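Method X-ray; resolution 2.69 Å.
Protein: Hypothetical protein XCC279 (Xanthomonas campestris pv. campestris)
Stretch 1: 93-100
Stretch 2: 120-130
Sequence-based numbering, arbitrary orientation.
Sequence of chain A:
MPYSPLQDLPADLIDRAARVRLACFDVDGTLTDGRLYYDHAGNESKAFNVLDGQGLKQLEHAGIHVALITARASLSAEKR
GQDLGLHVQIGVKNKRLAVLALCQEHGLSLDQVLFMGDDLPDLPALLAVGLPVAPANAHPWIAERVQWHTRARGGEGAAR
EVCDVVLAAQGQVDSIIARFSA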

# COMPACT_ATOMS: atom_id res chain seq x y z
N LYS A 93 24.79 -10.29 13.02
CA LYS A 93 24.94 -11.66 12.51
C LYS A 93 24.03 -12.61 13.32
O LYS A 93 23.34 -13.44 12.74
CB LYS A 93 26.42 -12.11 12.57
N ASN A 94 24.00 -12.45 14.64
CA ASN A 94 23.11 -13.25 15.48
C ASN A 94 22.31 -12.42 16.48
O ASN A 94 22.89 -11.75 17.35
CB ASN A 94 23.90 -14.34 16.23
CG ASN A 94 23.02 -15.15 17.16
OD1 ASN A 94 22.51 -14.62 18.14
ND2 ASN A 94 22.81 -16.43 16.84
N LYS A 95 20.99 -12.51 16.39
CA LYS A 95 20.13 -11.63 17.17
C LYS A 95 20.08 -12.02 18.64
O LYS A 95 20.09 -11.16 19.51
CB LYS A 95 18.75 -11.54 16.54
CG LYS A 95 18.83 -11.07 15.09
CD LYS A 95 17.56 -10.41 14.61
CE LYS A 95 17.73 -9.86 13.21
NZ LYS A 95 16.57 -9.04 12.76
N ARG A 96 20.11 -13.32 18.91
CA ARG A 96 20.25 -13.79 20.29
C ARG A 96 21.43 -13.11 20.98
O ARG A 96 21.26 -12.50 22.02
CB ARG A 96 20.43 -15.31 20.36
CG ARG A 96 20.26 -15.88 21.76
CD ARG A 96 20.29 -17.41 21.79
NE ARG A 96 21.59 -18.03 22.05
CZ ARG A 96 22.47 -18.38 21.11
NH1 ARG A 96 22.23 -18.15 19.82
NH2 ARG A 96 23.60 -18.94 21.47
N LEU A 97 22.62 -13.21 20.39
CA LEU A 97 23.85 -12.64 20.98
C LEU A 97 23.68 -11.14 21.18
O LEU A 97 24.09 -10.61 22.21
CB LEU A 97 25.08 -12.96 20.14
N ALA A 98 23.05 -10.45 20.23
CA ALA A 98 22.81 -9.02 20.38
C ALA A 98 21.94 -8.76 21.60
O ALA A 98 22.29 -7.95 22.45
CB ALA A 98 22.16 -8.46 19.14
N VAL A 99 20.82 -9.46 21.69
CA VAL A 99 19.93 -9.35 22.83
C VAL A 99 20.65 -9.65 24.14
O VAL A 99 20.56 -8.88 25.10
CB VAL A 99 18.70 -10.27 22.67
CG1 VAL A 99 17.93 -10.39 23.98
CG2 VAL A 99 17.76 -9.75 21.60
N LEU A 100 21.37 -10.76 24.18
CA LEU A 100 22.15 -11.15 25.35
C LEU A 100 23.10 -10.03 25.76
O LEU A 100 23.34 -9.81 26.92
CB LEU A 100 22.95 -12.43 25.03
CG LEU A 100 22.90 -13.74 25.80
CD1 LEU A 100 21.50 -14.09 26.24
CD2 LEU A 100 23.49 -14.86 24.93
N LEU A 120 12.97 -16.13 9.91
CA LEU A 120 14.06 -16.95 10.40
C LEU A 120 15.18 -16.25 11.12
O LEU A 120 15.61 -16.73 12.17
CB LEU A 120 14.66 -17.73 9.25
CG LEU A 120 13.68 -18.75 8.65
CD1 LEU A 120 14.10 -19.16 7.26
CD2 LEU A 120 13.55 -19.95 9.57
N PRO A 121 15.68 -15.12 10.60
CA PRO A 121 16.80 -14.53 11.37
C PRO A 121 16.44 -14.12 12.83
O PRO A 121 17.33 -14.02 13.65
CB PRO A 121 17.22 -13.32 10.53
CG PRO A 121 16.60 -13.56 9.17
CD PRO A 121 15.32 -14.28 9.46
N ASP A 122 15.15 -13.93 13.13
CA ASP A 122 14.68 -13.59 14.47
C ASP A 122 14.54 -14.80 15.40
O ASP A 122 14.39 -14.67 16.62
CB ASP A 122 13.35 -12.86 14.40
CG ASP A 122 13.37 -11.68 13.44
OD1 ASP A 122 14.18 -10.75 13.60
OD2 ASP A 122 12.56 -11.68 12.48
N LEU A 123 14.61 -15.99 14.84
CA LEU A 123 14.25 -17.18 15.57
C LEU A 123 15.14 -17.47 16.78
O LEU A 123 14.65 -17.90 17.81
CB LEU A 123 14.21 -18.37 14.62
CG LEU A 123 13.08 -19.41 14.62
CD1 LEU A 123 13.55 -20.86 14.49
CD2 LEU A 123 12.21 -19.21 15.84
N PRO A 124 16.45 -17.23 16.67
CA PRO A 124 17.30 -17.50 17.82
C PRO A 124 16.90 -16.70 19.04
O PRO A 124 16.87 -17.23 20.16
CB PRO A 124 18.68 -17.05 17.33
CG PRO A 124 18.65 -17.25 15.85
CD PRO A 124 17.24 -16.87 15.48
N ALA A 125 16.53 -15.46 18.80
CA ALA A 125 16.06 -14.57 19.84
C ALA A 125 14.65 -14.95 20.29
O ALA A 125 14.36 -15.02 21.50
CB ALA A 125 16.08 -13.14 19.34
N LEU A 126 13.75 -15.15 19.35
CA LEU A 126 12.39 -15.51 19.71
C LEU A 126 12.39 -16.69 20.66
O LEU A 126 11.61 -16.71 21.64
CB LEU A 126 11.57 -15.81 18.50
CG LEU A 126 11.19 -14.56 17.71
CD1 LEU A 126 10.79 -14.88 16.28
CD2 LEU A 126 10.06 -13.82 18.42
N LEU A 127 13.29 -17.66 20.44
CA LEU A 127 13.34 -18.84 21.31
C LEU A 127 14.07 -18.65 22.63
O LEU A 127 13.98 -19.50 23.51
CB LEU A 127 13.95 -20.03 20.58
CG LEU A 127 13.07 -20.61 19.47
CD1 LEU A 127 13.74 -21.84 18.87
CD2 LEU A 127 11.67 -20.96 19.97
N ALA A 128 14.78 -17.54 22.78
CA ALA A 128 15.56 -17.28 23.99
C ALA A 128 14.89 -16.29 24.99
O ALA A 128 15.18 -16.34 26.18
CB ALA A 128 16.94 -16.79 23.60
N VAL A 129 13.98 -15.43 24.53
CA VAL A 129 13.45 -14.37 25.41
C VAL A 129 12.23 -14.79 26.25
O VAL A 129 11.56 -15.76 25.97
CB VAL A 129 13.11 -13.10 24.63
CG1 VAL A 129 14.36 -12.53 23.97
CG2 VAL A 129 12.02 -13.35 23.60
N GLY A 130 12.00 -14.03 27.31
CA GLY A 130 10.86 -14.25 28.14
C GLY A 130 9.54 -14.07 27.38
O GLY A 130 8.57 -14.80 27.62

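The single polar link between these two stretches is a buried salt bridge, and one of its two residues, Asp122, has a CA-to-CB bond that points away from stretch 1, yet its carboxylate comes back within reach. Lys95 NZ donates a hydrogen bond to Asp122 OD1 at 3.1 Å. Both residues are buried, so each charge is offset where solvent has little access. Asp122 OD2 is hydrogen-bonded to a residue flanking one of the stretches, and Lys95 NZ has a further partner elsewhere in the structure.

Lys95 reaches the carboxylate with a long, nearly extended chain. Its chi1 is m, and chi2 to chi4 are all t. The methylene groups pass over Pro121 on the way. Lys95 CG lies 3.6 Å from Pro121 O, and Lys95 CE lies 4.4 Å from Pro121 CB. A lysine suits this place because its aliphatic part packs while its amino group pairs with the acid. Lys95 has the largest area covered by the other stretch, 76 Å² of its surface.

The backbones come closest at Arg96 and Ala125, where the two CA atoms are 4.3 Å apart. The small methyl of Ala125 fits this close approach. Ala125 CB is 4.1 Å from Arg96 N, 4.2 Å from Lys95 CB and 4.4 Å from Val99 CG2. It thus meets three residues of stretch 1.

The closest Arg96 contacts are made by its aliphatic portion. Arg96 CB is 3.9 Å from Pro124 CB, and Arg96 CD is 3.9 Å from Ala128 CB. Arg96 CD also lies 3.8 Å from Pro124 O. Pro124 CB lies at the edge of the guanidinium, near its plane. The guanidinium makes no hydrogen bond or salt bridge to stretch 2. Pro124 presents a compact, apolar ring to stretch 1, and Pro124 CB is also 4.2 Å from Asn94 ND2.

One helical turn after Lys95, Val99 extends the apolar part of the contact. Val99 CG1 packs against Val129 CG1 at 4.2 Å. Both valines are buried, and their branched side chains meet without needing a polar partner.

Asn94 touches stretch 2 only lightly, but it helps shape the start of the helix that carries Lys95, Arg96 and Val99. It occupies the N-cap position. Leu97 N donates to Asn94 OD1 at 2.7 Å, which satisfies an amide at the helix start. The contact buries 376 Å² in total, counting both sides. It combines one ionic link with close packing of small and aliphatic groups.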